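Local coordinates for alcohol dehydrogenase (Thermus thermophilus, PDB 2EIH), which probably acts as an NAD(P)-dependent alcohol dehydrogenase, an oxidoreductase, and binds a zinc ion, at residues V4-R9 with P53-P58; E84-P89 with N131-P136; V172-S177 with V240-A245; T255-R260 with F280-S285. All coordinates share one frame; numbering follows the deposited sequence.

Contact 1 (V4-R9 with P53-P58)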
loop_
_atom_site.group_PDB
_atom_site.type_symbol
_atom_site.label_atom_id
_atom_site.label_comp_id
_atom_site.label_asym_id
_atom_site.label_seq_id
_atom_site.Cartn_x
_atom_site.Cartn_y
_atom_site.Cartn_z
ATOM N N VAL A 4 -28.719 -20.742 27.536
ATOM C CA VAL A 4 -27.828 -20.801 28.673
ATOM C C VAL A 4 -27.623 -19.349 29.046
ATOM O O VAL A 4 -26.960 -18.601 28.332
ATOM C CB VAL A 4 -26.481 -21.423 28.314
ATOM C CG1 VAL A 4 -25.478 -21.145 29.421
ATOM C CG2 VAL A 4 -26.647 -22.910 28.101
ATOM N N VAL A 5 -28.228 -18.957 30.157
ATOM C CA VAL A 5 -28.130 -17.597 30.644
ATOM C C VAL A 5 -27.002 -17.479 31.649
ATOM O O VAL A 5 -26.487 -18.477 32.162
ATOM C CB VAL A 5 -29.445 -17.131 31.309
ATOM C CG1 VAL A 5 -30.517 -16.907 30.249
ATOM C CG2 VAL A 5 -29.915 -18.168 32.322
ATOM N N MET A 6 -26.643 -16.234 31.927
ATOM C CA MET A 6 -25.574 -15.891 32.845
ATOM C C MET A 6 -26.210 -15.185 34.035
ATOM O O MET A 6 -26.325 -13.959 34.043
ATOM C CB MET A 6 -24.629 -14.946 32.128
ATOM C CG MET A 6 -23.259 -14.848 32.698
ATOM S SD MET A 6 -22.385 -13.746 31.622
ATOM C CE MET A 6 -21.735 -12.608 32.807
ATOM N N ARG A 7 -26.633 -15.968 35.025
ATOM C CA ARG A 7 -27.265 -15.431 36.226
ATOM C C ARG A 7 -26.428 -14.356 36.903
ATOM O O ARG A 7 -26.943 -13.310 37.297
ATOM C CB ARG A 7 -27.545 -16.555 37.233
ATOM C CG ARG A 7 -28.717 -17.461 36.858
ATOM C CD ARG A 7 -29.989 -16.650 36.610
ATOM N NE ARG A 7 -31.079 -17.479 36.107
ATOM C CZ ARG A 7 -32.185 -17.002 35.544
ATOM N NH1 ARG A 7 -32.356 -15.692 35.408
ATOM N NH2 ARG A 7 -33.123 -17.839 35.113
ATOM N N ALA A 8 -25.136 -14.633 37.041
ATOM C CA ALA A 8 -24.209 -13.713 37.679
ATOM C C ALA A 8 -22.806 -13.976 37.158
ATOM O O ALA A 8 -22.561 -14.972 36.471
ATOM C CB ALA A 8 -24.249 -13.902 39.184
ATOM N N ARG A 9 -21.885 -13.083 37.501
ATOM C CA ARG A 9 -20.495 -13.201 37.073
ATOM C C ARG A 9 -19.685 -14.064 38.035
ATOM O O ARG A 9 -19.825 -13.964 39.253
ATOM C CB ARG A 9 -19.877 -11.806 36.961
ATOM C CG ARG A 9 -20.661 -10.887 36.031
ATOM C CD ARG A 9 -19.936 -9.582 35.745
ATOM N NE ARG A 9 -20.654 -8.768 34.768
ATOM C CZ ARG A 9 -21.797 -8.134 35.016
ATOM N NH1 ARG A 9 -22.384 -7.419 34.063
ATOM N NH2 ARG A 9 -22.352 -8.200 36.220
ATOM N N PRO A 53 -18.675 -4.738 31.658
ATOM C CA PRO A 53 -19.278 -4.460 32.966
ATOM C C PRO A 53 -20.606 -3.734 32.710
ATOM O O PRO A 53 -20.918 -3.395 31.566
ATOM C CB PRO A 53 -18.240 -3.560 33.638
ATOM C CG PRO A 53 -16.948 -4.014 33.029
ATOM C CD PRO A 53 -17.327 -4.149 31.571
ATOM N N LYS A 54 -21.376 -3.490 33.764
ATOM C CA LYS A 54 -22.662 -2.814 33.628
ATOM C C LYS A 54 -23.572 -3.575 32.660
ATOM O O LYS A 54 -24.571 -3.046 32.171
ATOM C CB LYS A 54 -22.466 -1.366 33.147
ATOM C CG LYS A 54 -21.842 -0.433 34.190
ATOM C CD LYS A 54 -20.401 -0.826 34.506
ATOM C CE LYS A 54 -19.808 -0.006 35.647
ATOM N NZ LYS A 54 -18.410 -0.435 35.950
ATOM N N LEU A 55 -23.215 -4.825 32.395
ATOM C CA LEU A 55 -23.974 -5.688 31.505
ATOM C C LEU A 55 -25.221 -6.235 32.205
ATOM O O LEU A 55 -25.125 -6.882 33.250
ATOM C CB LEU A 55 -23.092 -6.855 31.063
ATOM C CG LEU A 55 -23.812 -7.967 30.301
ATOM C CD1 LEU A 55 -24.083 -7.516 28.876
ATOM C CD2 LEU A 55 -22.964 -9.231 30.308
ATOM N N PRO A 56 -26.409 -5.992 31.632
ATOM C CA PRO A 56 -27.649 -6.482 32.237
ATOM C C PRO A 56 -27.680 -8.006 32.311
ATOM O O PRO A 56 -27.070 -8.683 31.494
ATOM C CB PRO A 56 -28.723 -5.923 31.306
ATOM C CG PRO A 56 -28.040 -5.948 29.973
ATOM C CD PRO A 56 -26.674 -5.388 30.314
ATOM N N LEU A 57 -28.390 -8.537 33.298
ATOM C CA LEU A 57 -28.507 -9.977 33.466
ATOM C C LEU A 57 -29.993 -10.329 33.517
ATOM O O LEU A 57 -30.807 -9.503 33.921
ATOM C CB LEU A 57 -27.801 -10.420 34.746
ATOM C CG LEU A 57 -26.353 -9.938 34.918
ATOM C CD1 LEU A 57 -25.778 -10.495 36.217
ATOM C CD2 LEU A 57 -25.494 -10.382 33.733
ATOM N N PRO A 58 -30.366 -11.560 33.110
ATOM C CA PRO A 58 -29.448 -12.582 32.595
ATOM C C PRO A 58 -28.896 -12.249 31.210
ATOM O O PRO A 58 -29.515 -11.513 30.446
ATOM C CB PRO A 58 -30.315 -13.837 32.598
ATOM C CG PRO A 58 -31.653 -13.301 32.233
ATOM C CD PRO A 58 -31.754 -12.058 33.106
#
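V5 meets the ring of P58 at the apolar centre of this contact. The two side chains lie side by side and point the same way, with V5 CB 3.6 Å from P58 CB. V5 CG1 lies beside the backbone N and also reaches P58 CB. The peptide bond before P58 is cis. M6 sends its side chain to L55 and L57. Its CE lies 4.4 Å from L55 CD2, a loose apolar touch, and V46 of helix 41-48 packs on both M6 and L55. L57 turns toward the other segment and lays its two methyls against backbone: CD2 is 3.7 Å from M6 O, and CD1 lies nearer R7 O. Farther out, the R7 chain bends at chi2 (-54°). Its NH1 comes 3.9 Å from P58 CB, while V5 CG2 lies over one face of the guanidinium, toward the rim. The charge of R7 is met elsewhere, by a salt bridge from NE to E16 on strand 15-19. The polar edge is R9. Its chain is extended from CG to NE, and NH1 donates to L55 O at 2.9 Å. The bond is bent, with an N-H...O angle of 133°, but it lies in the carbonyl plane and uses a lone pair of the oxygen. That oxygen sits at the edge of the guanidinium, and L57 CD2 lies over one of its faces. The contact thus packs the end of the central strand 2-6 and the loop after it against the loop that leads into strand 59-60. Those two strands pair antiparallel in a three-stranded sheet with strand 15-19.

Contact 2 (E84-P89 with N131-P136)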
loop_
_atom_site.group_PDB
_atom_site.type_symbol
_atom_site.label_atom_id
_atom_site.label_comp_id
_atom_site.label_asym_id
_atom_site.label_seq_id
_atom_site.Cartn_x
_atom_site.Cartn_y
_atom_site.Cartn_z
ATOM N N GLU A 84 -29.274 -22.287 5.024
ATOM C CA GLU A 84 -28.219 -22.583 5.975
ATOM C C GLU A 84 -27.249 -21.394 5.983
ATOM O O GLU A 84 -26.850 -20.895 4.918
ATOM C CB GLU A 84 -27.503 -23.872 5.587
ATOM C CG GLU A 84 -28.397 -25.115 5.617
ATOM C CD GLU A 84 -27.583 -26.401 5.675
ATOM O OE1 GLU A 84 -28.171 -27.495 5.798
ATOM O OE2 GLU A 84 -26.343 -26.307 5.602
ATOM N N VAL A 85 -26.893 -20.937 7.188
ATOM C CA VAL A 85 -26.019 -19.780 7.367
ATOM C C VAL A 85 -25.086 -19.841 8.586
ATOM O O VAL A 85 -25.267 -20.638 9.506
ATOM C CB VAL A 85 -26.869 -18.489 7.515
ATOM C CG1 VAL A 85 -27.711 -18.265 6.270
ATOM C CG2 VAL A 85 -27.789 -18.591 8.737
ATOM N N VAL A 86 -24.078 -18.979 8.565
ATOM C CA VAL A 86 -23.132 -18.842 9.666
ATOM C C VAL A 86 -23.262 -17.365 10.019
ATOM O O VAL A 86 -23.705 -16.558 9.204
ATOM C CB VAL A 86 -21.677 -19.148 9.249
ATOM C CG1 VAL A 86 -21.586 -20.557 8.715
ATOM C CG2 VAL A 86 -21.220 -18.159 8.198
ATOM N N ILE A 87 -22.867 -17.020 11.235
ATOM C CA ILE A 87 -22.955 -15.662 11.746
ATOM C C ILE A 87 -21.631 -14.923 11.621
ATOM O O ILE A 87 -20.576 -15.505 11.823
ATOM C CB ILE A 87 -23.378 -15.719 13.224
ATOM C CG1 ILE A 87 -24.833 -16.205 13.319
ATOM C CG2 ILE A 87 -23.114 -14.391 13.900
ATOM C CD1 ILE A 87 -25.243 -16.613 14.703
ATOM N N ASN A 88 -21.706 -13.644 11.262
ATOM C CA ASN A 88 -20.544 -12.748 11.129
ATOM C C ASN A 88 -20.685 -11.991 12.456
ATOM O O ASN A 88 -21.491 -11.073 12.559
ATOM C CB ASN A 88 -20.768 -11.789 9.956
ATOM C CG ASN A 88 -19.476 -11.340 9.302
ATOM O OD1 ASN A 88 -18.547 -10.888 9.973
ATOM N ND2 ASN A 88 -19.424 -11.430 7.981
ATOM N N PRO A 89 -19.895 -12.357 13.475
ATOM C CA PRO A 89 -19.935 -11.752 14.812
ATOM C C PRO A 89 -19.699 -10.253 14.977
ATOM O O PRO A 89 -19.877 -9.719 16.077
ATOM C CB PRO A 89 -18.937 -12.597 15.591
ATOM C CG PRO A 89 -17.914 -12.908 14.562
ATOM C CD PRO A 89 -18.700 -13.200 13.312
ATOM N N ASN A 131 -25.088 -9.349 9.027
ATOM C CA ASN A 131 -24.235 -10.215 9.816
ATOM C C ASN A 131 -24.521 -11.688 9.596
ATOM O O ASN A 131 -24.264 -12.509 10.468
ATOM C CB ASN A 131 -24.385 -9.860 11.298
ATOM C CG ASN A 131 -24.176 -8.390 11.569
ATOM O OD1 ASN A 131 -24.188 -7.954 12.717
ATOM N ND2 ASN A 131 -23.995 -7.612 10.517
ATOM N N LEU A 132 -25.032 -12.010 8.415
ATOM C CA LEU A 132 -25.364 -13.378 8.058
ATOM C C LEU A 132 -24.727 -13.775 6.729
ATOM O O LEU A 132 -24.869 -13.065 5.735
ATOM C CB LEU A 132 -26.874 -13.516 7.930
ATOM C CG LEU A 132 -27.595 -14.490 8.848
ATOM C CD1 LEU A 132 -27.295 -14.161 10.287
ATOM C CD2 LEU A 132 -29.075 -14.433 8.558
ATOM N N ALA A 133 -24.039 -14.909 6.707
ATOM C CA ALA A 133 -23.411 -15.394 5.483
ATOM C C ALA A 133 -23.867 -16.821 5.228
ATOM O O ALA A 133 -24.194 -17.550 6.158
ATOM C CB ALA A 133 -21.899 -15.338 5.607
ATOM N N PRO A 134 -23.897 -17.239 3.956
ATOM C CA PRO A 134 -24.325 -18.601 3.621
ATOM C C PRO A 134 -23.330 -19.615 4.149
ATOM O O PRO A 134 -22.114 -19.430 4.029
ATOM C CB PRO A 134 -24.371 -18.582 2.097
ATOM C CG PRO A 134 -23.228 -17.669 1.769
ATOM C CD PRO A 134 -23.437 -16.529 2.750
ATOM N N LYS A 135 -23.854 -20.666 4.766
ATOM C CA LYS A 135 -23.021 -21.717 5.311
ATOM C C LYS A 135 -22.553 -22.629 4.199
ATOM O O LYS A 135 -23.357 -23.110 3.394
ATOM C CB LYS A 135 -23.796 -22.564 6.325
ATOM C CG LYS A 135 -23.136 -23.904 6.637
ATOM C CD LYS A 135 -24.124 -24.879 7.267
ATOM C CE LYS A 135 -23.573 -26.304 7.320
ATOM N NZ LYS A 135 -23.354 -26.855 5.959
ATOM N N PRO A 136 -21.239 -22.877 4.131
ATOM C CA PRO A 136 -20.709 -23.767 3.091
ATOM C C PRO A 136 -21.413 -25.134 3.214
ATOM O O PRO A 136 -21.577 -25.651 4.319
ATOM C CB PRO A 136 -19.211 -23.826 3.419
ATOM C CG PRO A 136 -19.167 -23.526 4.901
ATOM C CD PRO A 136 -20.186 -22.449 5.068
#
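E84-P89 and N131-P136 pair as neighbouring antiparallel strands of the mixed sheet in the GroES-like domain, and the contact is largely buried. V86 and A133 form the hydrogen-bonded pair: V86 N donates to A133 O at 2.8 Å, and A133 N returns a bond to V86 O at 3.0 Å. The ladder continues at one end with N88 N to N131 O, and at the other with K135 N to E84 O. V86 and A133 share one face of the sheet, where V86 CG2 is 3.9 Å from A133 CB and L301 of helix 297-306 packs on both. I87 and L132 share the other face, and L34 and V32 of strand 29-38 pack there. V85 CG2 touches L132 CG at 4.1 Å. The K135 chain leaves with CG anti to the backbone N (chi1 163°) and passes the E84 side chain. A final bend at chi4 (-64°) turns K135 NZ to E84 OE2, 3.1 Å away in a salt bridge, and to P136 O at 2.7 Å. NZ also donates to L139 O, and F141 receives the ammonium as a cation-pi partner. A methionine in place of K135 would probably leave the E84 carboxylate without its salt-bridge mate and the carbonyls of P136 and L139 without this donor. The V86 side chain crosses that of K135 at about a right angle, with V86 CG1 3.8 Å from K135 CB.

Contact 3 (V172-S177 with V240-A245)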
loop_
_atom_site.group_PDB
_atom_site.type_symbol
_atom_site.label_atom_id
_atom_site.label_comp_id
_atom_site.label_asym_id
_atom_site.label_seq_id
_atom_site.Cartn_x
_atom_site.Cartn_y
_atom_site.Cartn_z
ATOM N N VAL A 172 4.043 -19.277 13.853
ATOM C CA VAL A 172 2.751 -19.276 14.540
ATOM C C VAL A 172 2.965 -19.875 15.941
ATOM O O VAL A 172 3.514 -20.970 16.075
ATOM C CB VAL A 172 1.715 -20.141 13.795
ATOM C CG1 VAL A 172 0.374 -20.078 14.515
ATOM C CG2 VAL A 172 1.572 -19.658 12.358
ATOM N N MET A 173 2.523 -19.162 16.975
ATOM C CA MET A 173 2.682 -19.615 18.352
ATOM C C MET A 173 1.552 -20.472 18.898
ATOM O O MET A 173 0.373 -20.246 18.604
ATOM C CB MET A 173 2.881 -18.414 19.281
ATOM C CG MET A 173 4.144 -17.623 19.050
ATOM S SD MET A 173 5.631 -18.564 19.438
ATOM C CE MET A 173 5.843 -18.129 21.192
ATOM N N ALA A 174 1.936 -21.460 19.706
ATOM C CA ALA A 174 0.988 -22.368 20.356
ATOM C C ALA A 174 -0.087 -22.915 19.430
ATOM O O ALA A 174 -1.196 -22.410 19.408
ATOM C CB ALA A 174 0.341 -21.656 21.537
ATOM N N ALA A 175 0.239 -23.968 18.692
ATOM C CA ALA A 175 -0.711 -24.565 17.764
ATOM C C ALA A 175 -1.926 -25.199 18.445
ATOM O O ALA A 175 -1.825 -25.742 19.543
ATOM C CB ALA A 175 -0.011 -25.595 16.897
ATOM N N GLY A 176 -3.076 -25.116 17.776
ATOM C CA GLY A 176 -4.310 -25.683 18.302
ATOM C C GLY A 176 -5.081 -24.771 19.229
ATOM O O GLY A 176 -6.278 -24.956 19.457
ATOM N N SER A 177 -4.387 -23.773 19.756
ATOM C CA SER A 177 -4.985 -22.830 20.684
ATOM C C SER A 177 -5.180 -21.443 20.058
ATOM O O SER A 177 -4.289 -20.913 19.387
ATOM C CB SER A 177 -4.091 -22.736 21.923
ATOM O OG SER A 177 -4.686 -21.968 22.961
ATOM N N VAL A 240 2.822 -14.743 14.219
ATOM C CA VAL A 240 1.447 -14.675 14.696
ATOM C C VAL A 240 1.435 -15.168 16.133
ATOM O O VAL A 240 1.700 -16.336 16.393
ATOM C CB VAL A 240 0.515 -15.567 13.879
ATOM C CG1 VAL A 240 -0.901 -15.434 14.401
ATOM C CG2 VAL A 240 0.595 -15.199 12.412
ATOM N N ASP A 241 1.123 -14.274 17.062
ATOM C CA ASP A 241 1.102 -14.619 18.472
ATOM C C ASP A 241 -0.239 -14.277 19.124
ATOM O O ASP A 241 -0.767 -13.187 18.923
ATOM C CB ASP A 241 2.223 -13.868 19.188
ATOM C CG ASP A 241 2.459 -14.385 20.582
ATOM O OD1 ASP A 241 3.269 -13.793 21.319
ATOM O OD2 ASP A 241 1.833 -15.393 20.942
ATOM N N HIS A 242 -0.799 -15.196 19.903
ATOM C CA HIS A 242 -2.075 -14.917 20.564
ATOM C C HIS A 242 -1.944 -15.137 22.059
ATOM O O HIS A 242 -2.933 -15.121 22.787
ATOM C CB HIS A 242 -3.186 -15.824 20.031
ATOM C CG HIS A 242 -3.019 -17.259 20.413
ATOM N ND1 HIS A 242 -2.127 -18.099 19.779
ATOM C CD2 HIS A 242 -3.594 -17.996 21.393
ATOM C CE1 HIS A 242 -2.160 -19.289 20.352
ATOM N NE2 HIS A 242 -3.043 -19.251 21.335
ATOM N N THR A 243 -0.720 -15.355 22.513
ATOM C CA THR A 243 -0.488 -15.580 23.923
ATOM C C THR A 243 0.345 -14.443 24.502
ATOM O O THR A 243 -0.133 -13.677 25.343
ATOM C CB THR A 243 0.215 -16.933 24.149
ATOM O OG1 THR A 243 1.474 -16.958 23.461
ATOM C CG2 THR A 243 -0.664 -18.064 23.625
ATOM N N GLY A 244 1.584 -14.322 24.031
ATOM C CA GLY A 244 2.472 -13.273 24.503
ATOM C C GLY A 244 2.530 -13.183 26.014
ATOM O O GLY A 244 2.050 -14.068 26.723
ATOM N N ALA A 245 3.131 -12.108 26.506
ATOM C CA ALA A 245 3.250 -11.878 27.940
ATOM C C ALA A 245 3.778 -13.097 28.690
ATOM O O ALA A 245 3.460 -13.299 29.865
ATOM C CB ALA A 245 1.901 -11.462 28.510
#
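M173 and V240 meet in the parallel sheet of the Rossmann-type domain, where strand 169-172 runs beside strand 236-241. M173 N donates to V240 O at 3.0 Å. Just before it, V172 and V240 pair with both side chains on one face, and each valine holds the same rotamer. Beyond the strand ends the side chains take over. M173 CG is anti to its carbonyl carbon (chi1 -65°), and the chain bends at chi2 and chi3. Its CB lies 3.6 Å from D241 OD2, and the two side chains cross obliquely. D241 has CG anti to the backbone N, and OD2 serves its own segment. T243 N donates to it from above the carboxylate plane, forming an Asx turn, and T243 OG1 uses the syn lone pair. Two donors thus hold the carboxylate and would probably fix its rotation. H242 CG sits between the backbone N and the carbonyl carbon (chi1 69°), the crowded position. The ring reaches the loop A174-S177, a type II turn. This loop leads from the first strand to helix 180-189, the place of the dinucleotide-binding loop in Rossmann folds. T243 CG2 lies over one face of the imidazole, toward the rim. M173 O lies in its plane at the edge, 3.2 Å from H242 CE1, and A174 CB is 3.6 Å from the same carbon.

Contact 4 (T255-R260 with F280-S285)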
loop_
_atom_site.group_PDB
_atom_site.type_symbol
_atom_site.label_atom_id
_atom_site.label_comp_id
_atom_site.label_asym_id
_atom_site.label_seq_id
_atom_site.Cartn_x
_atom_site.Cartn_y
_atom_site.Cartn_z
ATOM N N THR A 255 12.414 -13.488 16.136
ATOM C CA THR A 255 12.024 -12.639 15.025
ATOM C C THR A 255 13.233 -12.079 14.283
ATOM O O THR A 255 14.158 -11.540 14.888
ATOM C CB THR A 255 11.138 -11.489 15.523
ATOM O OG1 THR A 255 10.047 -12.037 16.271
ATOM C CG2 THR A 255 10.591 -10.693 14.354
ATOM N N ALA A 256 13.221 -12.213 12.964
ATOM C CA ALA A 256 14.313 -11.712 12.147
ATOM C C ALA A 256 14.282 -10.193 12.137
ATOM O O ALA A 256 13.322 -9.579 12.597
ATOM C CB ALA A 256 14.200 -12.245 10.728
ATOM N N ASN A 257 15.342 -9.587 11.616
ATOM C CA ASN A 257 15.418 -8.138 11.552
ATOM C C ASN A 257 14.295 -7.586 10.668
ATOM O O ASN A 257 13.912 -8.196 9.664
ATOM C CB ASN A 257 16.786 -7.719 11.009
ATOM C CG ASN A 257 17.929 -8.098 11.944
ATOM O OD1 ASN A 257 19.092 -8.078 11.553
ATOM N ND2 ASN A 257 17.600 -8.433 13.187
ATOM N N GLY A 258 13.756 -6.438 11.065
ATOM C CA GLY A 258 12.688 -5.810 10.305
ATOM C C GLY A 258 11.445 -6.667 10.238
ATOM O O GLY A 258 10.581 -6.464 9.383
ATOM N N GLY A 259 11.357 -7.625 11.153
ATOM C CA GLY A 259 10.221 -8.523 11.188
ATOM C C GLY A 259 8.976 -7.902 11.784
ATOM O O GLY A 259 9.022 -6.871 12.458
ATOM N N ARG A 260 7.850 -8.547 11.531
ATOM C CA ARG A 260 6.583 -8.079 12.034
ATOM C C ARG A 260 5.960 -9.138 12.926
ATOM O O ARG A 260 6.018 -10.332 12.639
ATOM C CB ARG A 260 5.688 -7.708 10.849
ATOM C CG ARG A 260 6.256 -6.507 10.117
ATOM C CD ARG A 260 5.948 -6.466 8.646
ATOM N NE ARG A 260 4.578 -6.096 8.347
ATOM C CZ ARG A 260 4.148 -5.835 7.115
ATOM N NH1 ARG A 260 4.985 -5.903 6.087
ATOM N NH2 ARG A 260 2.881 -5.508 6.897
ATOM N N PHE A 280 13.566 -1.997 18.465
ATOM C CA PHE A 280 13.820 -0.732 17.796
ATOM C C PHE A 280 15.083 -0.820 16.954
ATOM O O PHE A 280 15.061 -0.536 15.756
ATOM C CB PHE A 280 13.949 0.381 18.836
ATOM C CG PHE A 280 12.942 0.285 19.951
ATOM C CD1 PHE A 280 11.623 -0.099 19.693
ATOM C CD2 PHE A 280 13.306 0.594 21.260
ATOM C CE1 PHE A 280 10.685 -0.172 20.725
ATOM C CE2 PHE A 280 12.377 0.526 22.301
ATOM C CZ PHE A 280 11.063 0.143 22.032
ATOM N N TYR A 281 16.181 -1.222 17.586
ATOM C CA TYR A 281 17.449 -1.355 16.888
ATOM C C TYR A 281 17.287 -2.236 15.655
ATOM O O TYR A 281 17.807 -1.919 14.586
ATOM C CB TYR A 281 18.508 -1.962 17.810
ATOM C CG TYR A 281 19.837 -2.207 17.129
ATOM C CD1 TYR A 281 20.669 -1.141 16.771
ATOM C CD2 TYR A 281 20.256 -3.506 16.819
ATOM C CE1 TYR A 281 21.885 -1.363 16.122
ATOM C CE2 TYR A 281 21.469 -3.739 16.169
ATOM C CZ TYR A 281 22.278 -2.662 15.825
ATOM O OH TYR A 281 23.480 -2.880 15.186
ATOM N N ARG A 282 16.564 -3.343 15.800
ATOM C CA ARG A 282 16.366 -4.247 14.676
ATOM C C ARG A 282 15.130 -3.906 13.850
ATOM O O ARG A 282 14.710 -4.687 13.003
ATOM C CB ARG A 282 16.304 -5.699 15.164
ATOM C CG ARG A 282 17.573 -6.159 15.889
ATOM C CD ARG A 282 17.654 -7.678 15.983
ATOM N NE ARG A 282 16.380 -8.255 16.407
ATOM C CZ ARG A 282 16.172 -9.548 16.634
ATOM N NH1 ARG A 282 17.158 -10.426 16.480
ATOM N NH2 ARG A 282 14.974 -9.965 17.015
ATOM N N GLN A 283 14.559 -2.732 14.101
ATOM C CA GLN A 283 13.396 -2.263 13.363
ATOM C C GLN A 283 12.218 -3.239 13.313
ATOM O O GLN A 283 11.584 -3.420 12.275
ATOM C CB GLN A 283 13.809 -1.891 11.939
ATOM C CG GLN A 283 14.971 -0.927 11.883
ATOM C CD GLN A 283 15.154 -0.308 10.512
ATOM O OE1 GLN A 283 14.305 0.449 10.034
ATOM N NE2 GLN A 283 16.264 -0.637 9.863
ATOM N N LEU A 284 11.921 -3.866 14.441
ATOM C CA LEU A 284 10.806 -4.790 14.509
ATOM C C LEU A 284 9.503 -4.008 14.617
ATOM O O LEU A 284 9.506 -2.816 14.942
ATOM C CB LEU A 284 10.974 -5.716 15.715
ATOM C CG LEU A 284 11.861 -6.951 15.517
ATOM C CD1 LEU A 284 13.089 -6.649 14.677
ATOM C CD2 LEU A 284 12.253 -7.479 16.882
ATOM N N SER A 285 8.392 -4.679 14.326
ATOM C CA SER A 285 7.066 -4.058 14.385
ATOM C C SER A 285 6.121 -4.958 15.164
ATOM O O SER A 285 6.006 -6.143 14.880
ATOM C CB SER A 285 6.491 -3.874 12.973
ATOM O OG SER A 285 7.429 -3.260 12.083
HETATM O O HOH W 1 9.256 -4.326 10.757
#
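G258 N donates to R282 O at 2.8 Å. The second direct backbone bond runs from S285 N to G259 O at 2.9 Å. Between them L284 packs its CD1 against A256 O, 3.6 Å away, and its CG lies 4.1 Å from T255 CG2. The R282 chain bends at chi3 (-46°). Its guanidinium has T255 O over one face, and the N257 side chain crosses the arginine at about a right angle. An alanine here in place of R282 would probably leave T255 O without the guanidinium beside it and open a gap next to N257. A water lies within hydrogen-bonding distance of G259 O and Q283 O. A turn and a helix end set these groups. A256-G259 is a type II turn in which G258 has positive phi. Q283, also at positive phi, is the C-prime residue of the Schellman motif that ends helix 278-281. At G259 a CB would clash with T255 CG2. The contact belongs to the beta-alpha-beta unit of strand 259-263, helix 278-281 and strand 285-288. R260 and S285 start the parallel pairing of its strands, strand 236-241 flanks R260, and S285 pairs antiparallel with a strand of the second subunit.

Overall arrangement
The four contacts follow one another along the chain. Contacts 1 and 2 belong to the zinc-bearing half, in two different sheets, with centres 26 Å apart. Contact 2 is the one near the metal: the N131 side chain is about 11 Å from the zinc held by C93, C96, C99 and C107. Contacts 3 and 4 share the parallel sheet of the Rossmann-type half, where strands 236-241 and 259-263 are neighbours. Their nearest atoms are about 6 Å apart. Contact 2 lies across the chain centre from both. Contact 4, at the edge strand 285-288, carries that sheet into the second subunit, and its centre is 43 Å from that of contact 1.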